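Lectin (Lotus tetragonolobus, PDB 2EIG) probably binds L-fucosyl-containing sugars as a four-chain legume seed lectin whose subunits carry calcium and manganese. Local coordinates at residues R27-T32 and R213-I218; S67-N72 and G156-A161; Q111-A116 and V195-V200. One frame throughout, in Å; residues are numbered along the deposited sequence.

Interaction 1: residues R27-T32 and R213-I218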
ATOM      1  N   ARG A  27      18.230 -19.917  24.917  1.00 24.65           N
ATOM      2  CA  ARG A  27      18.152 -19.324  23.580  1.00 24.07           C
ATOM      3  C   ARG A  27      17.708 -20.345  22.533  1.00 21.96           C
ATOM      4  O   ARG A  27      17.853 -21.546  22.734  1.00 22.87           O
ATOM      5  CB  ARG A  27      19.398 -18.474  23.240  1.00 25.33           C
ATOM      6  CG  ARG A  27      20.559 -19.133  22.581  1.00 30.21           C
ATOM      7  CD  ARG A  27      21.821 -18.329  22.990  1.00 42.43           C
ATOM      8  NE  ARG A  27      22.768 -18.067  21.892  1.00 47.74           N
ATOM      9  CZ  ARG A  27      23.778 -17.182  21.945  1.00 52.26           C
ATOM     10  NH1 ARG A  27      24.581 -17.003  20.884  1.00 52.11           N
ATOM     11  NH2 ARG A  27      23.992 -16.467  23.057  1.00 52.46           N
ATOM     12  N   LEU A  28      17.078 -19.868  21.467  1.00 19.54           N
ATOM     13  CA  LEU A  28      16.634 -20.737  20.411  1.00 17.52           C
ATOM     14  C   LEU A  28      17.698 -20.794  19.306  1.00 16.64           C
ATOM     15  O   LEU A  28      17.921 -19.817  18.590  1.00 13.94           O
ATOM     16  CB  LEU A  28      15.262 -20.277  19.883  1.00 17.54           C
ATOM     17  CG  LEU A  28      14.796 -20.988  18.593  1.00 18.08           C
ATOM     18  CD1 LEU A  28      14.789 -22.546  18.693  1.00 15.71           C
ATOM     19  CD2 LEU A  28      13.409 -20.428  18.259  1.00 18.90           C
ATOM     20  N   ALA A  29      18.367 -21.940  19.188  1.00 16.80           N
ATOM     21  CA  ALA A  29      19.494 -22.046  18.275  1.00 16.64           C
ATOM     22  C   ALA A  29      19.092 -22.769  16.989  1.00 16.52           C
ATOM     23  O   ALA A  29      18.512 -23.856  17.013  1.00 15.04           O
ATOM     24  CB  ALA A  29      20.631 -22.708  18.907  1.00 16.01           C
ATOM     25  N   MET A  30      19.421 -22.139  15.870  1.00 14.73           N
ATOM     26  CA  MET A  30      18.952 -22.636  14.583  1.00 15.21           C
ATOM     27  C   MET A  30      20.097 -22.361  13.615  1.00 14.95           C
ATOM     28  O   MET A  30      20.094 -21.348  12.945  1.00 14.60           O
ATOM     29  CB  MET A  30      17.697 -21.849  14.145  1.00 14.70           C
ATOM     30  CG  MET A  30      16.508 -21.998  15.107  1.00 14.10           C
ATOM     31  SD  MET A  30      15.139 -21.045  14.518  1.00 15.54           S
ATOM     32  CE  MET A  30      14.578 -22.098  13.141  1.00 16.95           C
ATOM     33  N   PRO A  31      21.060 -23.271  13.539  1.00 16.04           N
ATOM     34  CA  PRO A  31      21.012 -24.576  14.225  1.00 16.49           C
ATOM     35  C   PRO A  31      21.721 -24.592  15.576  1.00 17.01           C
ATOM     36  O   PRO A  31      22.488 -23.686  15.929  1.00 16.75           O
ATOM     37  CB  PRO A  31      21.807 -25.483  13.276  1.00 14.84           C
ATOM     38  CG  PRO A  31      22.925 -24.577  12.815  1.00 15.10           C
ATOM     39  CD  PRO A  31      22.311 -23.122  12.771  1.00 14.98           C
ATOM     40  N   THR A  32      21.443 -25.645  16.330  1.00 18.60           N
ATOM     41  CA  THR A  32      22.122 -25.862  17.572  1.00 21.22           C
ATOM     42  C   THR A  32      23.663 -25.970  17.352  1.00 20.41           C
ATOM     43  O   THR A  32      24.443 -25.408  18.116  1.00 20.72           O
ATOM     44  CB  THR A  32      21.625 -27.140  18.201  1.00 20.01           C
ATOM     45  OG1 THR A  32      22.306 -27.306  19.442  1.00 29.59           O
ATOM     46  CG2 THR A  32      21.881 -28.328  17.303  1.00 21.96           C
ATOM     47  N   ARG A 213      28.244 -20.995   6.637  1.00 20.47           N
ATOM     48  CA  ARG A 213      27.411 -21.303   7.800  1.00 20.40           C
ATOM     49  C   ARG A 213      27.528 -20.182   8.781  1.00 20.01           C
ATOM     50  O   ARG A 213      28.426 -19.354   8.696  1.00 21.12           O
ATOM     51  CB  ARG A 213      27.845 -22.602   8.452  1.00 20.93           C
ATOM     52  CG  ARG A 213      29.241 -22.499   9.121  1.00 21.30           C
ATOM     53  CD  ARG A 213      29.667 -23.871   9.465  1.00 23.56           C
ATOM     54  NE  ARG A 213      30.362 -24.472   8.332  1.00 24.62           N
ATOM     55  CZ  ARG A 213      30.629 -25.770   8.242  1.00 26.49           C
ATOM     56  NH1 ARG A 213      30.174 -26.575   9.191  1.00 21.83           N
ATOM     57  NH2 ARG A 213      31.315 -26.256   7.198  1.00 23.80           N
ATOM     58  N   GLU A 214      26.586 -20.140   9.700  1.00 19.67           N
ATOM     59  CA  GLU A 214      26.604 -19.180  10.780  1.00 18.99           C
ATOM     60  C   GLU A 214      25.633 -19.695  11.865  1.00 17.90           C
ATOM     61  O   GLU A 214      24.816 -20.579  11.598  1.00 16.22           O
ATOM     62  CB  GLU A 214      26.181 -17.785  10.291  1.00 18.29           C
ATOM     63  CG  GLU A 214      24.789 -17.794   9.737  1.00 19.28           C
ATOM     64  CD  GLU A 214      24.347 -16.504   9.090  1.00 22.91           C
ATOM     65  OE1 GLU A 214      24.991 -15.433   9.307  1.00 20.36           O
ATOM     66  OE2 GLU A 214      23.304 -16.579   8.378  1.00 19.79           O
ATOM     67  N   ARG A 215      25.733 -19.150  13.071  1.00 17.37           N
ATOM     68  CA  ARG A 215      24.696 -19.354  14.070  1.00 16.85           C
ATOM     69  C   ARG A 215      23.527 -18.401  13.742  1.00 17.12           C
ATOM     70  O   ARG A 215      23.755 -17.300  13.194  1.00 16.26           O
ATOM     71  CB  ARG A 215      25.242 -19.042  15.470  1.00 17.63           C
ATOM     72  CG  ARG A 215      26.459 -19.926  15.949  1.00 15.56           C
ATOM     73  CD  ARG A 215      26.648 -19.912  17.474  1.00 17.94           C
ATOM     74  NE  ARG A 215      25.418 -20.356  18.144  1.00 20.74           N
ATOM     75  CZ  ARG A 215      25.043 -21.621  18.309  1.00 18.66           C
ATOM     76  NH1 ARG A 215      25.817 -22.627  17.917  1.00 16.21           N
ATOM     77  NH2 ARG A 215      23.875 -21.871  18.901  1.00 18.76           N
ATOM     78  N   HIS A 216      22.303 -18.823  14.074  1.00 15.99           N
ATOM     79  CA  HIS A 216      21.135 -17.935  14.190  1.00 15.93           C
ATOM     80  C   HIS A 216      20.506 -18.274  15.505  1.00 15.62           C
ATOM     81  O   HIS A 216      19.925 -19.319  15.657  1.00 15.29           O
ATOM     82  CB  HIS A 216      20.109 -18.162  13.077  1.00 14.60           C
ATOM     83  CG  HIS A 216      20.729 -18.409  11.745  1.00 13.13           C
ATOM     84  ND1 HIS A 216      20.982 -19.679  11.286  1.00 14.26           N
ATOM     85  CD2 HIS A 216      21.206 -17.564  10.794  1.00 13.67           C
ATOM     86  CE1 HIS A 216      21.548 -19.615  10.089  1.00 12.80           C
ATOM     87  NE2 HIS A 216      21.671 -18.351   9.754  1.00 11.14           N
ATOM     88  N   ASP A 217      20.687 -17.389  16.470  1.00 16.49           N
ATOM     89  CA  ASP A 217      20.266 -17.652  17.829  1.00 16.83           C
ATOM     90  C   ASP A 217      19.323 -16.567  18.136  1.00 16.77           C
ATOM     91  O   ASP A 217      19.653 -15.370  18.035  1.00 15.90           O
ATOM     92  CB  ASP A 217      21.434 -17.554  18.795  1.00 17.59           C
ATOM     93  CG  ASP A 217      22.482 -18.560  18.508  1.00 17.78           C
ATOM     94  OD1 ASP A 217      23.667 -18.166  18.507  1.00 22.46           O
ATOM     95  OD2 ASP A 217      22.122 -19.738  18.267  1.00 18.36           O
ATOM     96  N   ILE A 218      18.150 -17.027  18.527  1.00 16.25           N
ATOM     97  CA  ILE A 218      17.022 -16.199  18.842  1.00 16.42           C
ATOM     98  C   ILE A 218      16.903 -16.199  20.341  1.00 15.71           C
ATOM     99  O   ILE A 218      16.876 -17.260  20.973  1.00 14.99           O
ATOM    100  CB  ILE A 218      15.734 -16.798  18.217  1.00 16.36           C
ATOM    101  CG1 ILE A 218      15.909 -16.976  16.694  1.00 16.66           C
ATOM    102  CG2 ILE A 218      14.508 -15.902  18.518  1.00 17.50           C
ATOM    103  CD1 ILE A 218      14.755 -17.755  16.053  1.00 16.40           C
TER
HETATM  104  O   HOH W   1      22.618 -21.094  15.787  1.00 18.21           O
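R27 places CG between its own backbone N and carbonyl carbon (chi1 90°), while D217 across the strand gap holds CG anti to its carbonyl carbon (chi1 -62°). These torsions start each side chain off; the R27 chain bends at chi3, and its NH1 ends at D217 OD1 in a salt bridge of 2.8 Å. The strands they stand on are antiparallel neighbours in one sheet of the legume-lectin beta-sandwich. L28 and I218 form the hydrogen-bonded pair, with L28 N to I218 O at 2.7 Å and I218 N to L28 O at 2.8 Å. A29 and D217 follow as a non-hydrogen-bonded pair. Beyond the end of the strand at A29, M30 N still bonds to H216 O, and a cis peptide bond follows before P31.

The guanidinium and carboxylate planes of R27 and D217 stand 58° apart, with R27 NH1 above the carboxylate plane. R215 approaches the same carboxylate side-on: its NE uses the syn lone pair of D217 OD1 at 2.8 Å, and its NH2 bonds to OD2. OD1 thus accepts from two arginines, whose like charges the aspartate probably offsets. R215 NH1 also reaches T32 O at 3.1 Å, and W23 forms a cation-pi contact with the same arginine.

On the face of L28 and I218 the packing is apolar. I218 CD1 lies 3.7 Å from L28 CD2 and 3.7 Å from M30 SD, and F204 of the other sheet touches both M30 and I218.

H216 is gripped at both ring nitrogens: NE2 donates to E214 OE2, which S121 OG also binds, and ND1 donates to M30 O at 2.5 Å, an oxygen lying almost exactly in the ring plane. One ordered water accepts from H216 N and sits over a face of the R215 guanidinium, offset toward its rim.

Interaction 2: residues S67-N72 and G156-A161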
ATOM      1  N   SER A  67      14.205 -10.916  19.214  1.00 18.80           N
ATOM      2  CA  SER A  67      15.600 -10.535  19.305  1.00 19.64           C
ATOM      3  C   SER A  67      16.368 -11.733  18.870  1.00 19.17           C
ATOM      4  O   SER A  67      16.055 -12.845  19.292  1.00 18.80           O
ATOM      5  CB  SER A  67      16.015 -10.257  20.764  1.00 19.76           C
ATOM      6  OG  SER A  67      15.547  -8.966  21.079  1.00 26.62           O
ATOM      7  N   PHE A  68      17.411 -11.497  18.097  1.00 18.44           N
ATOM      8  CA  PHE A  68      18.231 -12.580  17.588  1.00 19.62           C
ATOM      9  C   PHE A  68      19.634 -12.050  17.297  1.00 20.44           C
ATOM     10  O   PHE A  68      19.847 -10.850  17.158  1.00 20.56           O
ATOM     11  CB  PHE A  68      17.599 -13.215  16.346  1.00 18.24           C
ATOM     12  CG  PHE A  68      17.670 -12.342  15.123  1.00 17.90           C
ATOM     13  CD1 PHE A  68      18.729 -12.497  14.202  1.00 19.02           C
ATOM     14  CD2 PHE A  68      16.702 -11.371  14.894  1.00 17.08           C
ATOM     15  CE1 PHE A  68      18.825 -11.665  13.066  1.00 21.03           C
ATOM     16  CE2 PHE A  68      16.757 -10.506  13.720  1.00 13.70           C
ATOM     17  CZ  PHE A  68      17.841 -10.682  12.825  1.00 19.12           C
ATOM     18  N   ILE A  69      20.594 -12.951  17.238  1.00 20.71           N
ATOM     19  CA  ILE A  69      21.899 -12.579  16.760  1.00 22.38           C
ATOM     20  C   ILE A  69      22.343 -13.686  15.768  1.00 20.66           C
ATOM     21  O   ILE A  69      22.129 -14.873  16.020  1.00 20.08           O
ATOM     22  CB  ILE A  69      22.919 -12.439  17.906  1.00 21.47           C
ATOM     23  CG1 ILE A  69      22.719 -11.140  18.742  1.00 26.42           C
ATOM     24  CG2 ILE A  69      24.228 -12.416  17.345  1.00 25.75           C
ATOM     25  CD1 ILE A  69      23.628 -10.891  20.150  1.00 25.39           C
ATOM     26  N   VAL A  70      22.945 -13.280  14.649  1.00 20.08           N
ATOM     27  CA  VAL A  70      23.668 -14.203  13.768  1.00 18.55           C
ATOM     28  C   VAL A  70      25.164 -14.055  13.974  1.00 18.50           C
ATOM     29  O   VAL A  70      25.674 -12.936  14.138  1.00 17.66           O
ATOM     30  CB  VAL A  70      23.255 -14.072  12.252  1.00 19.32           C
ATOM     31  CG1 VAL A  70      21.720 -14.198  12.129  1.00 18.31           C
ATOM     32  CG2 VAL A  70      23.734 -12.752  11.629  1.00 17.10           C
ATOM     33  N   SER A  71      25.857 -15.190  14.018  1.00 17.85           N
ATOM     34  CA  SER A  71      27.270 -15.204  14.385  1.00 18.63           C
ATOM     35  C   SER A  71      28.073 -16.018  13.429  1.00 19.07           C
ATOM     36  O   SER A  71      27.663 -17.125  13.037  1.00 16.98           O
ATOM     37  CB  SER A  71      27.463 -15.745  15.799  1.00 19.30           C
ATOM     38  OG  SER A  71      26.774 -14.922  16.686  1.00 18.87           O
ATOM     39  N   ASN A  72      29.232 -15.467  13.077  1.00 20.82           N
ATOM     40  CA  ASN A  72      30.224 -16.183  12.248  1.00 21.29           C
ATOM     41  C   ASN A  72      30.729 -17.452  12.933  1.00 21.03           C
ATOM     42  O   ASN A  72      30.756 -17.525  14.134  1.00 20.49           O
ATOM     43  CB  ASN A  72      31.443 -15.289  11.974  1.00 22.12           C
ATOM     44  CG  ASN A  72      31.129 -14.121  11.093  1.00 24.23           C
ATOM     45  OD1 ASN A  72      29.995 -13.940  10.662  1.00 19.79           O
ATOM     46  ND2 ASN A  72      32.156 -13.282  10.832  1.00 27.17           N
ATOM     47  N   GLY A 156      27.373 -11.639  15.793  1.00 18.31           N
ATOM     48  CA  GLY A 156      27.159 -11.551  17.239  1.00 18.18           C
ATOM     49  C   GLY A 156      26.378 -10.357  17.687  1.00 18.49           C
ATOM     50  O   GLY A 156      26.103 -10.206  18.895  1.00 20.80           O
ATOM     51  N   SER A 157      25.983  -9.504  16.750  1.00 18.10           N
ATOM     52  CA  SER A 157      25.297  -8.254  17.109  1.00 18.50           C
ATOM     53  C   SER A 157      23.810  -8.469  17.279  1.00 18.54           C
ATOM     54  O   SER A 157      23.184  -9.127  16.467  1.00 17.03           O
ATOM     55  CB  SER A 157      25.498  -7.189  16.065  1.00 18.08           C
ATOM     56  OG  SER A 157      24.941  -5.959  16.519  1.00 21.55           O
ATOM     57  N   LEU A 158      23.246  -7.895  18.336  1.00 19.27           N
ATOM     58  CA  LEU A 158      21.836  -8.116  18.624  1.00 20.45           C
ATOM     59  C   LEU A 158      21.009  -7.342  17.637  1.00 20.63           C
ATOM     60  O   LEU A 158      21.243  -6.157  17.403  1.00 21.47           O
ATOM     61  CB  LEU A 158      21.479  -7.705  20.046  1.00 21.53           C
ATOM     62  CG  LEU A 158      19.995  -7.816  20.395  1.00 23.72           C
ATOM     63  CD1 LEU A 158      19.747  -9.254  20.793  1.00 22.15           C
ATOM     64  CD2 LEU A 158      19.641  -6.784  21.530  1.00 24.29           C
ATOM     65  N   GLU A 159      20.063  -8.043  17.035  1.00 19.85           N
ATOM     66  CA  GLU A 159      19.084  -7.416  16.158  1.00 19.44           C
ATOM     67  C   GLU A 159      17.729  -7.570  16.805  1.00 18.64           C
ATOM     68  O   GLU A 159      17.421  -8.599  17.372  1.00 17.10           O
ATOM     69  CB  GLU A 159      19.093  -8.129  14.822  1.00 19.17           C
ATOM     70  CG  GLU A 159      20.463  -8.100  14.095  1.00 21.07           C
ATOM     71  CD  GLU A 159      20.681  -6.739  13.475  1.00 23.87           C
ATOM     72  OE1 GLU A 159      21.730  -6.505  12.839  1.00 26.18           O
ATOM     73  OE2 GLU A 159      19.750  -5.912  13.613  1.00 22.35           O
ATOM     74  N   LYS A 160      16.910  -6.535  16.719  1.00 18.74           N
ATOM     75  CA  LYS A 160      15.585  -6.566  17.322  1.00 17.82           C
ATOM     76  C   LYS A 160      14.602  -6.259  16.188  1.00 17.09           C
ATOM     77  O   LYS A 160      14.543  -5.130  15.701  1.00 17.09           O
ATOM     78  CB  LYS A 160      15.515  -5.542  18.456  1.00 16.91           C
ATOM     79  CG  LYS A 160      16.463  -5.845  19.651  1.00 20.02           C
ATOM     80  CD  LYS A 160      16.345  -4.802  20.827  1.00 21.98           C
ATOM     81  CE  LYS A 160      16.652  -3.396  20.357  1.00 29.11           C
ATOM     82  NZ  LYS A 160      15.406  -2.626  20.007  1.00 32.70           N
ATOM     83  N   ALA A 161      13.887  -7.288  15.754  1.00 16.44           N
ATOM     84  CA  ALA A 161      12.951  -7.241  14.626  1.00 16.07           C
ATOM     85  C   ALA A 161      11.567  -7.071  15.191  1.00 14.76           C
ATOM     86  O   ALA A 161      11.236  -7.712  16.176  1.00 15.73           O
ATOM     87  CB  ALA A 161      13.017  -8.552  13.831  1.00 15.89           C
TER
HETATM   88  O   HOH W   2      23.678 -10.357  14.206  1.00 18.47           O
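F68 and E159 carry the backbone pairing: F68 N donates to E159 O at 3.0 Å, and E159 N returns a bond to F68 O at 2.8 Å with an N-H...O angle of 170°. S67 and K160 form the adjoining non-hydrogen-bonded pair, where S67 CA makes a C-H...O contact with E159 O at 3.3 Å. Farther along, the segment 156-161 no longer follows this ladder. G156, with its positive phi of 79°, sends its N to V70 O at 2.7 Å, while a water bridges V70 N and S157 O where direct pairing is interrupted.

Strands 61-72 and 159-166 are antiparallel neighbours in the back sheet of the legume-lectin beta-sandwich. Strand 214-226 borders 61-72 as well.

A CH-pi contact joins E159 to F68: E159 CB stands over one face of the F68 ring, 3.7 Å from its centroid and offset toward the rim. A161 CB makes an apolar contact at the ring edge, 4.2 Å from F68 CE2. F119, from a strand of the other sheet, also meets the F68 ring. E159 then bends at chi2 (-77°), and its OE1 accepts from W151 NE1.

Weaker contacts occupy the face of S67 and K160. S67 OG lies 3.6 Å from K160 CG, and S67 CB packs against L158 CD1 at 3.9 Å.

Interaction 3: residues Q111-A116 and V195-V200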
ATOM      1  N   GLN A 111       4.832 -24.884  -6.090  1.00 26.83           N
ATOM      2  CA  GLN A 111       3.666 -24.851  -5.244  1.00 24.82           C
ATOM      3  C   GLN A 111       4.013 -24.175  -3.917  1.00 23.53           C
ATOM      4  O   GLN A 111       3.184 -24.157  -2.995  1.00 24.11           O
ATOM      5  CB  GLN A 111       3.128 -26.273  -5.023  1.00 24.36           C
ATOM      6  CG  GLN A 111       2.522 -26.894  -6.286  1.00 26.68           C
ATOM      7  CD  GLN A 111       1.485 -25.967  -6.897  1.00 29.02           C
ATOM      8  OE1 GLN A 111       0.422 -25.923  -6.407  1.00 26.79           O
ATOM      9  NE2 GLN A 111       1.852 -25.153  -7.923  1.00 32.02           N
ATOM     10  N   ASN A 112       5.205 -23.608  -3.798  1.00 20.85           N
ATOM     11  CA  ASN A 112       5.601 -23.058  -2.497  1.00 20.35           C
ATOM     12  C   ASN A 112       4.675 -21.994  -2.011  1.00 20.48           C
ATOM     13  O   ASN A 112       4.326 -21.088  -2.742  1.00 19.85           O
ATOM     14  CB  ASN A 112       7.023 -22.552  -2.503  1.00 21.12           C
ATOM     15  CG  ASN A 112       8.014 -23.656  -2.738  1.00 20.94           C
ATOM     16  OD1 ASN A 112       8.099 -24.607  -1.956  1.00 20.27           O
ATOM     17  ND2 ASN A 112       8.789 -23.527  -3.809  1.00 20.13           N
ATOM     18  N   GLN A 113       4.251 -22.135  -0.768  1.00 19.74           N
ATOM     19  CA  GLN A 113       3.221 -21.290  -0.257  1.00 19.80           C
ATOM     20  C   GLN A 113       3.601 -20.817   1.162  1.00 18.18           C
ATOM     21  O   GLN A 113       3.686 -21.613   2.079  1.00 16.97           O
ATOM     22  CB  GLN A 113       1.918 -22.088  -0.238  1.00 20.46           C
ATOM     23  CG  GLN A 113       0.759 -21.180  -0.098  1.00 22.61           C
ATOM     24  CD  GLN A 113      -0.539 -21.913  -0.042  1.00 23.95           C
ATOM     25  OE1 GLN A 113      -0.598 -23.106  -0.288  1.00 25.01           O
ATOM     26  NE2 GLN A 113      -1.593 -21.196   0.261  1.00 23.01           N
ATOM     27  N   PHE A 114       3.860 -19.535   1.320  1.00 17.42           N
ATOM     28  CA  PHE A 114       4.361 -19.025   2.615  1.00 17.48           C
ATOM     29  C   PHE A 114       4.535 -17.547   2.507  1.00 16.87           C
ATOM     30  O   PHE A 114       4.624 -16.959   1.401  1.00 18.01           O
ATOM     31  CB  PHE A 114       5.726 -19.682   3.033  1.00 17.23           C
ATOM     32  CG  PHE A 114       6.864 -19.322   2.113  1.00 16.78           C
ATOM     33  CD1 PHE A 114       7.545 -18.115   2.274  1.00 18.38           C
ATOM     34  CD2 PHE A 114       7.183 -20.139   1.041  1.00 17.64           C
ATOM     35  CE1 PHE A 114       8.533 -17.742   1.387  1.00 20.27           C
ATOM     36  CE2 PHE A 114       8.164 -19.773   0.130  1.00 16.85           C
ATOM     37  CZ  PHE A 114       8.837 -18.590   0.294  1.00 17.73           C
ATOM     38  N   VAL A 115       4.595 -16.929   3.664  1.00 16.85           N
ATOM     39  CA  VAL A 115       4.948 -15.532   3.754  1.00 15.35           C
ATOM     40  C   VAL A 115       6.122 -15.554   4.719  1.00 16.01           C
ATOM     41  O   VAL A 115       6.050 -16.192   5.776  1.00 14.66           O
ATOM     42  CB  VAL A 115       3.761 -14.632   4.226  1.00 15.16           C
ATOM     43  CG1 VAL A 115       4.230 -13.229   4.509  1.00 13.72           C
ATOM     44  CG2 VAL A 115       2.628 -14.567   3.170  1.00 14.50           C
ATOM     45  N   ALA A 116       7.216 -14.916   4.329  1.00 15.38           N
ATOM     46  CA  ALA A 116       8.386 -14.900   5.164  1.00 15.78           C
ATOM     47  C   ALA A 116       9.059 -13.517   5.178  1.00 15.58           C
ATOM     48  O   ALA A 116       8.965 -12.763   4.212  1.00 15.82           O
ATOM     49  CB  ALA A 116       9.376 -15.977   4.678  1.00 16.46           C
ATOM     50  N   VAL A 195      -2.943 -15.888  -0.191  1.00 22.13           N
ATOM     51  CA  VAL A 195      -1.771 -16.741  -0.303  1.00 19.90           C
ATOM     52  C   VAL A 195      -1.690 -17.861   0.707  1.00 19.09           C
ATOM     53  O   VAL A 195      -0.895 -18.753   0.542  1.00 19.15           O
ATOM     54  CB  VAL A 195      -0.461 -15.926  -0.333  1.00 20.64           C
ATOM     55  CG1 VAL A 195      -0.361 -15.163  -1.674  1.00 19.69           C
ATOM     56  CG2 VAL A 195      -0.365 -14.966   0.881  1.00 18.31           C
ATOM     57  N   LEU A 196      -2.510 -17.831   1.756  1.00 16.27           N
ATOM     58  CA  LEU A 196      -2.337 -18.815   2.808  1.00 14.39           C
ATOM     59  C   LEU A 196      -3.694 -19.378   3.220  1.00 14.36           C
ATOM     60  O   LEU A 196      -4.710 -18.697   3.042  1.00 13.06           O
ATOM     61  CB  LEU A 196      -1.672 -18.162   4.034  1.00 14.32           C
ATOM     62  CG  LEU A 196      -0.160 -17.934   3.950  1.00 11.05           C
ATOM     63  CD1 LEU A 196       0.315 -17.025   5.053  1.00 12.23           C
ATOM     64  CD2 LEU A 196       0.591 -19.244   3.949  1.00 12.63           C
ATOM     65  N   PRO A 197      -3.714 -20.595   3.808  1.00 14.45           N
ATOM     66  CA  PRO A 197      -4.978 -21.121   4.310  1.00 14.57           C
ATOM     67  C   PRO A 197      -5.302 -20.520   5.647  1.00 14.82           C
ATOM     68  O   PRO A 197      -4.559 -19.667   6.154  1.00 14.88           O
ATOM     69  CB  PRO A 197      -4.712 -22.652   4.439  1.00 14.13           C
ATOM     70  CG  PRO A 197      -3.301 -22.711   4.809  1.00 15.27           C
ATOM     71  CD  PRO A 197      -2.620 -21.551   4.019  1.00 13.44           C
ATOM     72  N   GLU A 198      -6.410 -20.946   6.238  1.00 15.26           N
ATOM     73  CA  GLU A 198      -6.967 -20.190   7.335  1.00 15.98           C
ATOM     74  C   GLU A 198      -6.252 -20.470   8.682  1.00 15.32           C
ATOM     75  O   GLU A 198      -6.501 -19.797   9.661  1.00 14.89           O
ATOM     76  CB  GLU A 198      -8.465 -20.468   7.410  1.00 15.71           C
ATOM     77  CG  GLU A 198      -8.769 -21.906   7.793  1.00 21.15           C
ATOM     78  CD  GLU A 198     -10.211 -22.257   7.433  1.00 23.59           C
ATOM     79  OE1 GLU A 198     -11.056 -22.232   8.357  1.00 27.75           O
ATOM     80  OE2 GLU A 198     -10.484 -22.513   6.237  1.00 21.66           O
ATOM     81  N   LYS A 199      -5.391 -21.486   8.705  1.00 15.07           N
ATOM     82  CA  LYS A 199      -4.619 -21.828   9.901  1.00 16.20           C
ATOM     83  C   LYS A 199      -3.199 -21.926   9.400  1.00 15.03           C
ATOM     84  O   LYS A 199      -2.963 -22.477   8.350  1.00 15.85           O
ATOM     85  CB  LYS A 199      -5.031 -23.179  10.540  1.00 15.32           C
ATOM     86  CG  LYS A 199      -6.417 -23.179  11.198  1.00 18.07           C
ATOM     87  CD  LYS A 199      -6.717 -24.571  11.737  1.00 20.46           C
ATOM     88  CE  LYS A 199      -8.233 -24.742  11.984  1.00 24.55           C
ATOM     89  NZ  LYS A 199      -8.862 -23.484  12.534  1.00 25.65           N
ATOM     90  N   VAL A 200      -2.273 -21.303  10.109  1.00 14.70           N
ATOM     91  CA  VAL A 200      -0.876 -21.353   9.714  1.00 13.77           C
ATOM     92  C   VAL A 200       0.009 -21.656  10.916  1.00 14.20           C
ATOM     93  O   VAL A 200      -0.413 -21.553  12.057  1.00 12.67           O
ATOM     94  CB  VAL A 200      -0.430 -20.032   8.997  1.00 13.66           C
ATOM     95  CG1 VAL A 200      -1.219 -19.811   7.701  1.00 13.81           C
ATOM     96  CG2 VAL A 200      -0.580 -18.811   9.909  1.00 11.85           C
TER
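V195, the last residue of helix 192-195, meets the segment 111-116 through both its backbone and its side chain. Its carbonyl oxygen accepts a hydrogen bond from Q113 NE2, 2.6 Å long and nearly straight (162° at the hydrogen). That oxygen lies in the plane of the glutamine amide, but NE2 stands 47° out of the carbonyl plane of V195, so the bond is flat at the donor and tilted at the acceptor. Q113 has CG anti to its backbone N (chi1 -164°) and runs extended beyond it, which spans the 6.8 Å between Q113 CA and V195 CA. The side chain of V195 crosses that of V115 at about a right angle, its CG2 methyl 3.8 Å from V115 CG2. M144 and S145 of a second subunit touch Q113 and V195 respectively.

L196 comes next, the first residue to leave helical geometry, and its two methyls divide the contact. CD1 reaches the same V115 CG2 at 3.9 Å, so this one valine methyl, pointing anti to its carbonyl carbon, packs against both residues at the helix end. CD2 lies 4.0 Å from F114 CA, against backbone and not ring. The carbonyl oxygen of L196 is bound by W52 NE1.

P197 adds a looser touch, with its ring carbon CD 3.9 Å from Q113 NE2.

The contact thus sets a one-turn helix and the turn after it against the entry to strand 115-120, which farther along supplies the metal ligands E118 and D120. L196 also packs on L86 and P88 at strand 81-88, and V195 on V140 of strand 135-140, the two neighbours of 115-120 in the seven-stranded sheet.

Interactions 1 and 2 are neighbours in one antiparallel sheet, their centres 10 Å apart. Strand 214-226 lies beside strand 61-72, with probable hydrogen bonds from I69 N to D217 O and from R215 N to S71 O, so the paired segments form four adjacent strands: 27-29, 214-226, 61-72 and 159-166. Interaction 3 lies at the start of strand 115-120, at the margin of the other, seven-stranded sheet, on the opposite side of the chain's centre, about 24 and 26 Å from the centres of interactions 1 and 2. Along the chain, 27-32 and 213-218 enclose all other segments, whereas interactions 2 and 3 alternate. Segments distant in sequence thus build both layers of the sandwich.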